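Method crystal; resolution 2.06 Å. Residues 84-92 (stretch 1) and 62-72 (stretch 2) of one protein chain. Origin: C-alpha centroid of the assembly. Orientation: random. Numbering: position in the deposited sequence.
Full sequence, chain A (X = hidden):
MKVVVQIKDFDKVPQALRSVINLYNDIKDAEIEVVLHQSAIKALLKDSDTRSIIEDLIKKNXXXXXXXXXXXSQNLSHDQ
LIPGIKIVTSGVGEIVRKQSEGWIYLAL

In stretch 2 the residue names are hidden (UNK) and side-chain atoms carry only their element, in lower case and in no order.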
ATOM      1  N   GLY A  84     -17.986   0.104  20.098  1.00 29.56           N
ATOM      2  CA  GLY A  84     -17.160  -1.090  20.037  1.00 32.98           C
ATOM      3  C   GLY A  84     -15.910  -0.899  19.201  1.00 34.21           C
ATOM      4  O   GLY A  84     -15.151  -1.842  18.967  1.00 37.44           O
ATOM      5  N   ILE A  85     -15.702   0.328  18.740  1.00 30.86           N
ATOM      6  CA  ILE A  85     -14.535   0.668  17.941  1.00 28.93           C
ATOM      7  C   ILE A  85     -13.379   1.012  18.881  1.00 26.19           C
ATOM      8  O   ILE A  85     -13.560   1.773  19.827  1.00 28.37           O
ATOM      9  CB  ILE A  85     -14.816   1.916  17.049  1.00 27.67           C
ATOM     10  CG1 ILE A  85     -15.750   1.546  15.893  1.00 26.08           C
ATOM     11  CG2 ILE A  85     -13.516   2.510  16.545  1.00 31.20           C
ATOM     12  CD1 ILE A  85     -15.271   0.407  15.052  1.00 25.72           C
ATOM     13  N   LYS A  86     -12.200   0.450  18.638  1.00 25.23           N
ATOM     14  CA  LYS A  86     -11.042   0.782  19.463  1.00 25.20           C
ATOM     15  C   LYS A  86     -10.330   1.921  18.754  1.00 25.85           C
ATOM     16  O   LYS A  86     -10.436   2.059  17.539  1.00 24.05           O
ATOM     17  CB  LYS A  86     -10.091  -0.411  19.617  1.00 24.51           C
ATOM     18  CG  LYS A  86     -10.530  -1.421  20.667  1.00 27.67           C
ATOM     19  CD  LYS A  86     -11.917  -1.951  20.348  1.00 26.54           C
ATOM     20  CE  LYS A  86     -12.295  -3.109  21.232  1.00 28.88           C
ATOM     21  NZ  LYS A  86     -13.663  -3.586  20.894  1.00 28.91           N
ATOM     22  N   ILE A  87      -9.625   2.743  19.522  1.00 25.55           N
ATOM     23  CA  ILE A  87      -8.903   3.883  18.978  1.00 24.04           C
ATOM     24  C   ILE A  87      -7.442   3.836  19.414  1.00 25.09           C
ATOM     25  O   ILE A  87      -7.143   3.421  20.528  1.00 23.82           O
ATOM     26  CB  ILE A  87      -9.515   5.206  19.494  1.00 28.90           C
ATOM     27  CG1 ILE A  87     -10.944   5.357  18.972  1.00 30.49           C
ATOM     28  CG2 ILE A  87      -8.657   6.381  19.072  1.00 28.27           C
ATOM     29  CD1 ILE A  87     -11.719   6.470  19.649  1.00 36.48           C
ATOM     30  N   VAL A  88      -6.537   4.248  18.531  1.00 20.56           N
ATOM     31  CA  VAL A  88      -5.120   4.298  18.869  1.00 19.17           C
ATOM     32  C   VAL A  88      -4.668   5.730  18.640  1.00 18.57           C
ATOM     33  O   VAL A  88      -5.292   6.469  17.874  1.00 16.60           O
ATOM     34  CB  VAL A  88      -4.264   3.333  18.006  1.00 19.59           C
ATOM     35  CG1 VAL A  88      -4.649   1.901  18.313  1.00 15.92           C
ATOM     36  CG2 VAL A  88      -4.441   3.641  16.518  1.00 16.26           C
ATOM     37  N   THR A  89      -3.596   6.130  19.316  1.00 20.49           N
ATOM     38  CA  THR A  89      -3.091   7.491  19.189  1.00 21.69           C
ATOM     39  C   THR A  89      -2.713   7.817  17.749  1.00 21.65           C
ATOM     40  O   THR A  89      -2.966   8.924  17.264  1.00 21.41           O
ATOM     41  CB  THR A  89      -1.854   7.718  20.102  1.00 27.67           C
ATOM     42  OG1 THR A  89      -0.789   6.854  19.694  1.00 26.57           O
ATOM     43  CG2 THR A  89      -2.197   7.421  21.555  1.00 29.97           C
ATOM     44  N   SER A  90      -2.118   6.843  17.069  1.00 21.18           N
ATOM     45  CA  SER A  90      -1.691   7.009  15.686  1.00 18.91           C
ATOM     46  C   SER A  90      -1.959   5.733  14.899  1.00 18.04           C
ATOM     47  O   SER A  90      -1.538   4.647  15.298  1.00 16.28           O
ATOM     48  CB  SER A  90      -0.195   7.339  15.649  1.00 21.82           C
ATOM     49  OG  SER A  90       0.325   7.281  14.336  1.00 30.29           O
ATOM     50  N   GLY A  91      -2.670   5.867  13.788  1.00 18.16           N
ATOM     51  CA  GLY A  91      -2.972   4.714  12.966  1.00 18.20           C
ATOM     52  C   GLY A  91      -1.708   4.140  12.362  1.00 18.64           C
ATOM     53  O   GLY A  91      -1.518   2.923  12.345  1.00 16.96           O
ATOM     54  N   VAL A  92      -0.837   5.017  11.876  1.00 16.58           N
ATOM     55  CA  VAL A  92       0.414   4.582  11.271  1.00 17.14           C
ATOM     56  C   VAL A  92       1.350   4.002  12.330  1.00 19.08           C
ATOM     57  O   VAL A  92       2.090   3.064  12.056  1.00 15.09           O
ATOM     58  CB  VAL A  92       1.100   5.746  10.512  1.00 17.27           C
ATOM     59  CG1 VAL A  92       0.230   6.153   9.329  1.00 11.98           C
ATOM     60  CG2 VAL A  92       1.309   6.940  11.434  1.00 17.26           C
ATOM     61  N   UNK A  62     -13.218  -9.614  14.372  1.00 18.09           N
ATOM     62  CA  UNK A  62     -12.154  -8.837  13.757  1.00 16.81           C
ATOM     63  C   UNK A  62     -12.006  -7.532  14.547  1.00 16.97           C
ATOM     64  O   UNK A  62     -12.999  -6.893  14.889  1.00 15.77           O
ATOM     65  c   UNK A  62     -12.489  -8.563  12.273  1.00 19.94           C
ATOM     66  c   UNK A  62     -12.771  -9.780  10.028  1.00 27.54           C
ATOM     67  c   UNK A  62     -12.367  -9.875  11.486  1.00 24.69           C
ATOM     68  c   UNK A  62     -11.560  -7.507  11.695  1.00 20.03           C
ATOM     69  N   UNK A  63     -10.769  -7.160  14.867  1.00 15.20           N
ATOM     70  CA  UNK A  63     -10.513  -5.936  15.625  1.00 14.68           C
ATOM     71  C   UNK A  63     -10.535  -4.720  14.704  1.00 16.37           C
ATOM     72  O   UNK A  63      -9.715  -4.618  13.781  1.00 16.70           O
ATOM     73  c   UNK A  63      -9.740  -4.518  18.249  1.00 13.81           C
ATOM     74  c   UNK A  63      -8.697  -4.816  17.160  1.00 20.01           C
ATOM     75  c   UNK A  63      -7.331  -5.106  17.790  1.00 19.69           C
ATOM     76  c   UNK A  63      -9.149  -6.025  16.330  1.00 16.19           C
ATOM     77  N   UNK A  64     -11.469  -3.806  14.950  1.00 15.79           N
ATOM     78  CA  UNK A  64     -11.598  -2.594  14.137  1.00 17.70           C
ATOM     79  C   UNK A  64     -11.005  -1.422  14.906  1.00 18.30           C
ATOM     80  O   UNK A  64     -11.472  -1.085  15.991  1.00 20.78           O
ATOM     81  c   UNK A  64     -13.719  -3.478  13.083  1.00 16.19           C
ATOM     82  c   UNK A  64     -13.076  -2.283  13.799  1.00 16.15           C
ATOM     83  c   UNK A  64     -13.154  -1.039  12.923  1.00 16.22           C
ATOM     84  c   UNK A  64     -12.995  -3.911  11.798  1.00 14.72           C
ATOM     85  N   UNK A  65      -9.982  -0.794  14.329  1.00 14.67           N
ATOM     86  CA  UNK A  65      -9.283   0.306  14.984  1.00 15.18           C
ATOM     87  C   UNK A  65      -9.289   1.619  14.203  1.00 17.48           C
ATOM     88  O   UNK A  65      -9.015   1.643  13.003  1.00 15.42           O
ATOM     89  c   UNK A  65      -7.810  -0.108  15.266  1.00 20.24           C
ATOM     90  c   UNK A  65      -7.006   1.073  15.766  1.00 17.11           C
ATOM     91  c   UNK A  65      -7.779  -1.231  16.293  1.00 21.21           C
ATOM     92  N   UNK A  66      -9.588   2.712  14.899  1.00 16.77           N
ATOM     93  CA  UNK A  66      -9.603   4.020  14.263  1.00 18.41           C
ATOM     94  C   UNK A  66      -8.465   4.899  14.758  1.00 19.12           C
ATOM     95  O   UNK A  66      -8.107   4.858  15.938  1.00 22.01           O
ATOM     96  N   UNK A  67      -7.896   5.698  13.858  1.00 19.82           N
ATOM     97  CA  UNK A  67      -6.789   6.593  14.195  1.00 18.07           C
ATOM     98  C   UNK A  67      -7.260   7.897  14.844  1.00 19.04           C
ATOM     99  O   UNK A  67      -8.061   8.629  14.265  1.00 20.46           O
ATOM    100  s   UNK A  67      -4.783   8.258  13.128  1.00 17.95           S
ATOM    101  c   UNK A  67      -5.984   6.915  12.930  1.00 15.95           C
ATOM    102  N   UNK A  68      -6.752   8.183  16.041  1.00 19.95           N
ATOM    103  CA  UNK A  68      -7.112   9.404  16.773  1.00 20.05           C
ATOM    104  C   UNK A  68      -6.704  10.663  16.008  1.00 19.78           C
ATOM    105  O   UNK A  68      -7.462  11.629  15.949  1.00 20.02           O
ATOM    106  c   UNK A  68      -7.982  10.960  19.451  1.00 47.38           C
ATOM    107  c   UNK A  68      -6.451   9.401  18.157  1.00 26.39           C
ATOM    108  o   UNK A  68      -8.490  12.082  19.238  1.00 56.17           O
ATOM    109  o   UNK A  68      -8.578  10.051  20.065  1.00 53.57           O
ATOM    110  c   UNK A  68      -6.577  10.698  18.954  1.00 36.90           C
ATOM    111  N   UNK A  69      -5.506  10.660  15.428  1.00 19.11           N
ATOM    112  CA  UNK A  69      -5.055  11.821  14.661  1.00 20.10           C
ATOM    113  C   UNK A  69      -6.032  12.109  13.533  1.00 19.50           C
ATOM    114  O   UNK A  69      -6.358  13.264  13.256  1.00 18.05           O
ATOM    115  o   UNK A  69      -2.580  12.526  15.980  1.00 32.07           O
ATOM    116  c   UNK A  69      -3.664  11.591  14.061  1.00 21.69           C
ATOM    117  c   UNK A  69      -2.563  11.663  15.096  1.00 30.23           C
ATOM    118  n   UNK A  69      -1.588  10.771  14.985  1.00 22.12           N
ATOM    119  N   UNK A  70      -6.494  11.045  12.884  1.00 17.07           N
ATOM    120  CA  UNK A  70      -7.428  11.171  11.771  1.00 20.80           C
ATOM    121  C   UNK A  70      -8.812  11.609  12.249  1.00 22.19           C
ATOM    122  O   UNK A  70      -9.475  12.413  11.594  1.00 19.73           O
ATOM    123  c   UNK A  70      -7.509   9.842  11.020  1.00 21.51           C
ATOM    124  o   UNK A  70      -6.234   9.495  10.505  1.00 22.78           O
ATOM    125  N   UNK A  71      -9.254  11.072  13.384  1.00 22.90           N
ATOM    126  CA  UNK A  71     -10.544  11.471  13.940  1.00 23.20           C
ATOM    127  C   UNK A  71     -10.506  12.981  14.176  1.00 25.68           C
ATOM    128  O   UNK A  71     -11.450  13.689  13.837  1.00 23.20           O
ATOM    129  c   UNK A  71     -11.259   8.472  16.300  1.00 22.80           C
ATOM    130  c   UNK A  71     -11.975  11.453  16.030  1.00 22.05           C
ATOM    131  c   UNK A  71     -10.825  10.761  15.286  1.00 21.21           C
ATOM    132  c   UNK A  71     -11.144   9.290  15.031  1.00 19.73           C
ATOM    133  N   UNK A  72      -9.401  13.468  14.741  1.00 27.67           N
ATOM    134  CA  UNK A  72      -9.246  14.896  15.029  1.00 30.66           C
ATOM    135  C   UNK A  72      -9.180  15.781  13.790  1.00 30.67           C
ATOM    136  O   UNK A  72      -9.822  16.829  13.740  1.00 32.34           O
ATOM    137  c   UNK A  72      -8.073  14.557  17.286  1.00 47.39           C
ATOM    138  n   UNK A  72      -6.841  14.304  19.430  1.00 69.90           N
ATOM    139  n   UNK A  72      -6.020  13.978  21.556  1.00 76.74           N
ATOM    140  c   UNK A  72      -5.888  14.489  20.339  1.00 74.26           C
ATOM    141  c   UNK A  72      -6.790  14.829  18.066  1.00 60.43           C
ATOM    142  n   UNK A  72      -4.802  15.187  20.034  1.00 78.10           N
ATOM    143  c   UNK A  72      -7.997  15.138  15.881  1.00 37.62           C
TER
HETATM  144  O   HOH W   1     -13.229  -3.853  17.173  1.00 24.82           O
HETATM  145  O   HOH W   2      -3.458  11.094  18.966  1.00 40.07           O

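Position 62 carries four side-chain carbons, forked at the first, with one arm two carbons long; that pattern is isoleucine. The side chain of Ile62 is out of reach of stretch 1, and the residue takes no part in the contact.

Position 63 also has four carbons, but the fork falls at the second, and a terminal carbon reaches the Lys86 side chain; this is leucine. CD1 of Leu63 lies 4.0 Å from CD of Lys86, an apolar touch along the lysine's aliphatic stem.

At position 64 the fork returns to the first carbon, with one arm of two carbons, and the short arm touches Ile85: isoleucine again. CG2 of Ile64 meets CD1 of Ile85 at 3.3 Å, a tight apolar contact.

Position 65 shows one carbon bearing two more, packed against Val88, the three-carbon fork of valine. CG1 of Val65 lies 3.6 Å from CG1 of Val88, on the sheet face it shares with Lys86.

Position 66 has no side-chain atoms, its backbone lies against Lys86 and Ile87, and it is glycine. Its phi/psi of -111/143 is ordinary for a strand, and an ideal CB would stand 3.9 Å from CG2 of Ile85, so neither the backbone nor this neighbour by itself demands glycine.

Position 67 has one carbon followed by sulfur, which approaches Gly91: cysteine. SG of Cys67 accepts from N of Gly91 in a weak bond of 3.3 Å, and also caps the following helix by accepting from N of position 70 at 3.3 Å. A CB on Gly91 would come within 2.9 Å of CB of Cys67, a clash.

Position 68 has three carbons, the last carrying two oxygens, one near Ile87: glutamate. OE1 of Glu68 approaches CG2 of Ile87 at 3.8 Å.

Position 69 has two carbons, the second carrying one oxygen and one nitrogen, the nitrogen near Thr89: asparagine. ND2 of Asn69 is 3.2 Å from O of Thr89, but the angle is too poor for a hydrogen bond.

Position 70, one carbon then oxygen, is serine; its CA-to-CB bond points sideways, and it makes no contact with stretch 1. Position 71 has four carbons, forked at the first, with one arm two carbons long, its tip meeting Ile87; it is isoleucine. CD1 of Ile71 lies 3.9 Å from CD1 of Ile87. Position 72, three carbons, nitrogen, then a carbon with two nitrogens, is arginine; NE of Arg72 forms a salt bridge with OE2 of Glu68 at 2.8 Å.

The contact is a parallel strand pairing whose alternating hydrogen bonds set the register: N of Lys86 to O of Ile64 (3.1 Å), N of Gly66 to O of Lys86 (2.8 Å), N of Val88 to O of Gly66 (3.1 Å), and N of Glu68 to O of Val88 (2.9 Å), extending the ladder into the helix start. Val65 and Val88 pack on one face; Ile87 lies on the other and meets Ile71. Gly91, lacking a CB, lets its N approach SG of Cys67.

Stretch 2 (62-72) ILIVGCENSIR
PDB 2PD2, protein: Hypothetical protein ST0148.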